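Long-range contact in Poly(A) RNA polymerase protein 2 (Saccharomyces cerevisiae, PDB 3NYB), which probably adds poly(A) tails to RNA as the polymerase subunit of TRAMP, a nuclear RNA surveillance complex of yeast: residues V114-V126 against I132-I144. The protein carries 1 engineered substitution. Numbering follows the deposited sequence.
Sequences VVAKARVPIIKFV and IHIAVSFERTNGI. Engineered in segment 132-144: Ala135 (natural residue Asp).
Phe125 lays one face of its ring against Ile134, its partner in the antiparallel hairpin of strands 121-127 and 132-137. CB of Ile134 sits 3.9 Å from the ring centroid, a CH-pi contact displaced toward the rim, while CG2 of Ile134 lies 3.3 Å from CE2 of Phe125. A chi1 of 67° places CG of Phe125 between its backbone N and carbonyl carbon and brings the ring over its neighbour; CG2 of Val136 meets the ring edge. Ile123 lies beside Val136 on this same face, where Ile49 of helix 36-54 and Leu96 of helix 92-105 add to the apolar layer.

Four backbone bonds hold the register, two for each hydrogen-bonded pair, Ile123 with Val136 and Phe125 with Ile134. On the other face, CG2 of Val126 rests over the His133 imidazole, 3.6 Å from its centroid, and the engineered Ala135 (naturally Asp) meets CG2 of Ile122. Lys124 and His133 touch Asp78 here, and Ala135 touches Asp80.

Beyond the strands, the loop after residue 137 packs on the turn at 117-120. CG2 of Thr141 meets CD1 of Ile122 tip to tip at 3.6 Å and CG1 of Val120 at 4.0 Å. Ser137 OG donates to Glu139 O from above the carbonyl plane (2.8 Å).

In the mixed palm sheet, strand 132-137 lies between 121-127 and the parallel 79-83. Backbone bonds and the apolar face thus probably fix the strand so that its other face presents position 135 beside Asp78 and Asp80, consistent with the nucleotidyltransferase acidic triad, whose third carboxylate the engineered alanine lacks.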
loop_
_atom_site.group_PDB
_atom_site.type_symbol
_atom_site.label_atom_id
_atom_site.label_comp_id
_atom_site.label_asym_id
_atom_site.label_seq_id
_atom_site.Cartn_x
_atom_site.Cartn_y
_atom_site.Cartn_z
ATOM N N VAL A 114 13.805 8.214 -20.523
ATOM C CA VAL A 114 14.738 7.459 -19.687
ATOM C C VAL A 114 14.653 7.887 -18.212
ATOM O O VAL A 114 14.657 9.080 -17.894
ATOM C CB VAL A 114 16.188 7.625 -20.166
ATOM C CG1 VAL A 114 17.141 7.252 -19.054
ATOM C CG2 VAL A 114 16.443 6.768 -21.394
ATOM N N VAL A 115 14.557 6.911 -17.316
ATOM C CA VAL A 115 14.523 7.187 -15.882
ATOM C C VAL A 115 15.269 6.086 -15.142
ATOM O O VAL A 115 15.837 5.185 -15.763
ATOM C CB VAL A 115 13.085 7.247 -15.343
ATOM C CG1 VAL A 115 12.186 8.002 -16.303
ATOM C CG2 VAL A 115 12.548 5.848 -15.111
ATOM N N ALA A 116 15.251 6.144 -13.816
ATOM C CA ALA A 116 15.974 5.161 -13.020
ATOM C C ALA A 116 15.217 4.761 -11.761
ATOM O O ALA A 116 14.799 5.617 -10.983
ATOM C CB ALA A 116 17.356 5.687 -12.657
ATOM N N LYS A 117 15.054 3.456 -11.564
ATOM C CA LYS A 117 14.415 2.952 -10.359
ATOM C C LYS A 117 15.455 2.252 -9.480
ATOM O O LYS A 117 15.507 1.023 -9.411
ATOM C CB LYS A 117 13.254 2.017 -10.713
ATOM C CG LYS A 117 11.949 2.331 -9.979
ATOM C CD LYS A 117 10.798 1.452 -10.463
ATOM C CE LYS A 117 9.485 1.840 -9.797
ATOM N NZ LYS A 117 8.376 0.897 -10.129
ATOM N N ALA A 118 16.289 3.057 -8.828
ATOM C CA ALA A 118 17.312 2.562 -7.908
ATOM C C ALA A 118 18.555 2.022 -8.622
ATOM O O ALA A 118 18.926 0.865 -8.437
ATOM C CB ALA A 118 16.724 1.506 -6.967
ATOM N N ARG A 119 19.193 2.866 -9.427
ATOM C CA ARG A 119 20.402 2.483 -10.162
ATOM C C ARG A 119 20.140 1.534 -11.332
ATOM O O ARG A 119 21.070 1.144 -12.040
ATOM C CB ARG A 119 21.452 1.876 -9.228
ATOM C CG ARG A 119 22.083 2.876 -8.287
ATOM C CD ARG A 119 23.239 2.268 -7.519
ATOM N NE ARG A 119 23.559 3.067 -6.340
ATOM C CZ ARG A 119 22.855 3.038 -5.214
ATOM N NH1 ARG A 119 21.792 2.248 -5.118
ATOM N NH2 ARG A 119 23.210 3.798 -4.185
ATOM N N VAL A 120 18.879 1.151 -11.520
ATOM C CA VAL A 120 18.481 0.389 -12.699
ATOM C C VAL A 120 17.817 1.334 -13.693
ATOM O O VAL A 120 16.783 1.928 -13.387
ATOM C CB VAL A 120 17.500 -0.739 -12.349
ATOM C CG1 VAL A 120 17.091 -1.494 -13.608
ATOM C CG2 VAL A 120 18.122 -1.680 -11.335
ATOM N N PRO A 121 18.425 1.489 -14.880
ATOM C CA PRO A 121 17.945 2.433 -15.896
ATOM C C PRO A 121 16.713 1.883 -16.592
ATOM O O PRO A 121 16.678 0.700 -16.925
ATOM C CB PRO A 121 19.114 2.526 -16.872
ATOM C CG PRO A 121 19.854 1.251 -16.714
ATOM C CD PRO A 121 19.591 0.714 -15.335
ATOM N N ILE A 122 15.717 2.741 -16.799
ATOM C CA ILE A 122 14.419 2.314 -17.302
ATOM C C ILE A 122 13.904 3.219 -18.415
ATOM O O ILE A 122 14.187 4.412 -18.443
ATOM C CB ILE A 122 13.386 2.284 -16.172
ATOM C CG1 ILE A 122 13.750 1.204 -15.162
ATOM C CG2 ILE A 122 11.992 2.039 -16.716
ATOM C CD1 ILE A 122 12.924 1.291 -13.899
ATOM N N ILE A 123 13.143 2.637 -19.331
ATOM C CA ILE A 123 12.571 3.370 -20.454
ATOM C C ILE A 123 11.035 3.351 -20.330
ATOM O O ILE A 123 10.411 2.282 -20.295
ATOM C CB ILE A 123 13.049 2.739 -21.786
ATOM C CG1 ILE A 123 12.449 3.438 -22.984
ATOM C CG2 ILE A 123 12.670 1.265 -21.868
ATOM C CD1 ILE A 123 12.397 2.532 -24.191
ATOM N N LYS A 124 10.429 4.529 -20.220
ATOM C CA LYS A 124 8.972 4.628 -20.090
ATOM C C LYS A 124 8.371 5.162 -21.377
ATOM O O LYS A 124 8.942 6.047 -21.999
ATOM C CB LYS A 124 8.586 5.574 -18.955
ATOM C CG LYS A 124 9.138 5.193 -17.604
ATOM C CD LYS A 124 9.008 6.358 -16.633
ATOM C CE LYS A 124 7.549 6.734 -16.393
ATOM N NZ LYS A 124 7.406 7.826 -15.384
ATOM N N PHE A 125 7.217 4.635 -21.770
ATOM C CA PHE A 125 6.524 5.123 -22.955
ATOM C C PHE A 125 5.058 4.694 -22.989
ATOM O O PHE A 125 4.576 4.009 -22.091
ATOM C CB PHE A 125 7.247 4.669 -24.231
ATOM C CG PHE A 125 7.197 3.182 -24.464
ATOM C CD1 PHE A 125 6.222 2.623 -25.281
ATOM C CD2 PHE A 125 8.125 2.338 -23.860
ATOM C CE1 PHE A 125 6.174 1.246 -25.498
ATOM C CE2 PHE A 125 8.087 0.964 -24.067
ATOM C CZ PHE A 125 7.110 0.412 -24.888
ATOM N N VAL A 126 4.354 5.109 -24.033
ATOM C CA VAL A 126 2.973 4.693 -24.233
ATOM C C VAL A 126 2.821 4.064 -25.608
ATOM O O VAL A 126 3.156 4.683 -26.616
ATOM C CB VAL A 126 2.007 5.894 -24.120
ATOM C CG1 VAL A 126 0.605 5.489 -24.516
ATOM C CG2 VAL A 126 2.013 6.452 -22.708
ATOM N N ILE A 132 -1.649 2.012 -23.739
ATOM C CA ILE A 132 -1.092 1.341 -22.553
ATOM C C ILE A 132 0.295 1.877 -22.166
ATOM O O ILE A 132 1.137 2.132 -23.026
ATOM C CB ILE A 132 -1.023 -0.203 -22.775
ATOM C CG1 ILE A 132 -2.429 -0.789 -22.871
ATOM C CG2 ILE A 132 -0.286 -0.895 -21.656
ATOM C CD1 ILE A 132 -2.460 -2.286 -22.935
ATOM N N HIS A 133 0.529 2.047 -20.871
ATOM C CA HIS A 133 1.798 2.575 -20.393
ATOM C C HIS A 133 2.775 1.457 -20.092
ATOM O O HIS A 133 2.458 0.547 -19.331
ATOM C CB HIS A 133 1.576 3.408 -19.135
ATOM C CG HIS A 133 0.833 4.674 -19.389
ATOM N ND1 HIS A 133 1.461 5.908 -19.470
ATOM C CD2 HIS A 133 -0.481 4.917 -19.613
ATOM C CE1 HIS A 133 0.568 6.839 -19.720
ATOM N NE2 HIS A 133 -0.626 6.262 -19.810
ATOM N N ILE A 134 3.964 1.542 -20.676
ATOM C CA ILE A 134 4.999 0.530 -20.481
ATOM C C ILE A 134 6.285 1.116 -19.915
ATOM O O ILE A 134 6.700 2.223 -20.290
ATOM C CB ILE A 134 5.385 -0.164 -21.804
ATOM C CG1 ILE A 134 4.298 -1.137 -22.247
ATOM C CG2 ILE A 134 6.706 -0.902 -21.658
ATOM C CD1 ILE A 134 3.299 -0.509 -23.125
ATOM N N ALA A 135 6.913 0.355 -19.018
ATOM C CA ALA A 135 8.267 0.651 -18.566
ATOM C C ALA A 135 9.179 -0.565 -18.737
ATOM O O ALA A 135 8.926 -1.623 -18.164
ATOM C CB ALA A 135 8.259 1.099 -17.130
ATOM N N VAL A 136 10.245 -0.396 -19.516
ATOM C CA VAL A 136 11.152 -1.491 -19.836
ATOM C C VAL A 136 12.532 -1.314 -19.233
ATOM O O VAL A 136 13.078 -0.216 -19.245
ATOM C CB VAL A 136 11.338 -1.653 -21.359
ATOM C CG1 VAL A 136 12.462 -2.622 -21.632
ATOM C CG2 VAL A 136 10.049 -2.127 -22.006
ATOM N N SER A 137 13.095 -2.411 -18.732
ATOM C CA SER A 137 14.439 -2.424 -18.185
ATOM C C SER A 137 15.047 -3.806 -18.435
ATOM O O SER A 137 14.317 -4.750 -18.729
ATOM C CB SER A 137 14.369 -2.166 -16.689
ATOM O OG SER A 137 13.754 -3.264 -16.041
ATOM N N PHE A 138 16.370 -3.931 -18.304
ATOM C CA PHE A 138 17.047 -5.218 -18.503
ATOM C C PHE A 138 17.303 -5.929 -17.185
ATOM O O PHE A 138 18.143 -6.814 -17.101
ATOM C CB PHE A 138 18.368 -5.049 -19.261
ATOM C CG PHE A 138 18.214 -4.416 -20.618
ATOM C CD1 PHE A 138 17.842 -5.176 -21.715
ATOM C CD2 PHE A 138 18.445 -3.063 -20.796
ATOM C CE1 PHE A 138 17.691 -4.594 -22.957
ATOM C CE2 PHE A 138 18.294 -2.477 -22.038
ATOM C CZ PHE A 138 17.914 -3.240 -23.115
ATOM N N GLU A 139 16.550 -5.550 -16.163
ATOM C CA GLU A 139 16.745 -6.080 -14.820
ATOM C C GLU A 139 15.500 -5.788 -13.983
ATOM O O GLU A 139 15.025 -4.655 -13.958
ATOM C CB GLU A 139 17.976 -5.419 -14.197
ATOM C CG GLU A 139 18.413 -5.978 -12.856
ATOM C CD GLU A 139 19.833 -5.557 -12.496
ATOM O OE1 GLU A 139 20.790 -6.159 -13.032
ATOM O OE2 GLU A 139 19.995 -4.623 -11.682
ATOM N N ARG A 140 14.955 -6.798 -13.312
ATOM C CA ARG A 140 13.819 -6.554 -12.428
ATOM C C ARG A 140 14.200 -5.470 -11.441
ATOM O O ARG A 140 15.350 -5.389 -11.023
ATOM C CB ARG A 140 13.391 -7.827 -11.702
ATOM C CG ARG A 140 12.811 -8.841 -12.651
ATOM C CD ARG A 140 12.122 -10.014 -11.968
ATOM N NE ARG A 140 11.502 -10.848 -12.993
ATOM C CZ ARG A 140 12.190 -11.611 -13.838
ATOM N NH1 ARG A 140 13.523 -11.666 -13.767
ATOM N NH2 ARG A 140 11.557 -12.324 -14.756
ATOM N N THR A 141 13.244 -4.626 -11.079
ATOM C CA THR A 141 13.547 -3.488 -10.221
ATOM C C THR A 141 13.182 -3.733 -8.765
ATOM O O THR A 141 13.558 -2.956 -7.891
ATOM C CB THR A 141 12.874 -2.172 -10.712
ATOM O OG1 THR A 141 11.449 -2.330 -10.749
ATOM C CG2 THR A 141 13.399 -1.765 -12.094
ATOM N N ASN A 142 12.449 -4.806 -8.495
ATOM C CA ASN A 142 12.071 -5.093 -7.117
ATOM C C ASN A 142 12.851 -6.260 -6.517
ATOM O O ASN A 142 12.290 -7.317 -6.227
ATOM C CB ASN A 142 10.564 -5.315 -6.994
ATOM C CG ASN A 142 9.978 -4.607 -5.791
ATOM O OD1 ASN A 142 8.767 -4.397 -5.702
ATOM N ND2 ASN A 142 10.841 -4.215 -4.861
ATOM N N GLY A 143 14.149 -6.051 -6.331
ATOM C CA GLY A 143 15.021 -7.060 -5.763
ATOM C C GLY A 143 14.745 -8.448 -6.304
ATOM O O GLY A 143 14.366 -8.614 -7.467
ATOM N N ILE A 144 14.938 -9.449 -5.451
ATOM C CA ILE A 144 14.728 -10.840 -5.820
ATOM C C ILE A 144 14.045 -11.536 -4.650
ATOM O O ILE A 144 12.969 -12.122 -4.787
ATOM C CB ILE A 144 16.062 -11.560 -6.124
ATOM C CG1 ILE A 144 17.128 -10.567 -6.600
ATOM C CG2 ILE A 144 15.848 -12.642 -7.163
ATOM C CD1 ILE A 144 17.882 -9.842 -5.484
HETATM O O HOH W 1 18.120 -2.065 -17.530
HETATM O O HOH W 2 4.727 5.262 -19.054
#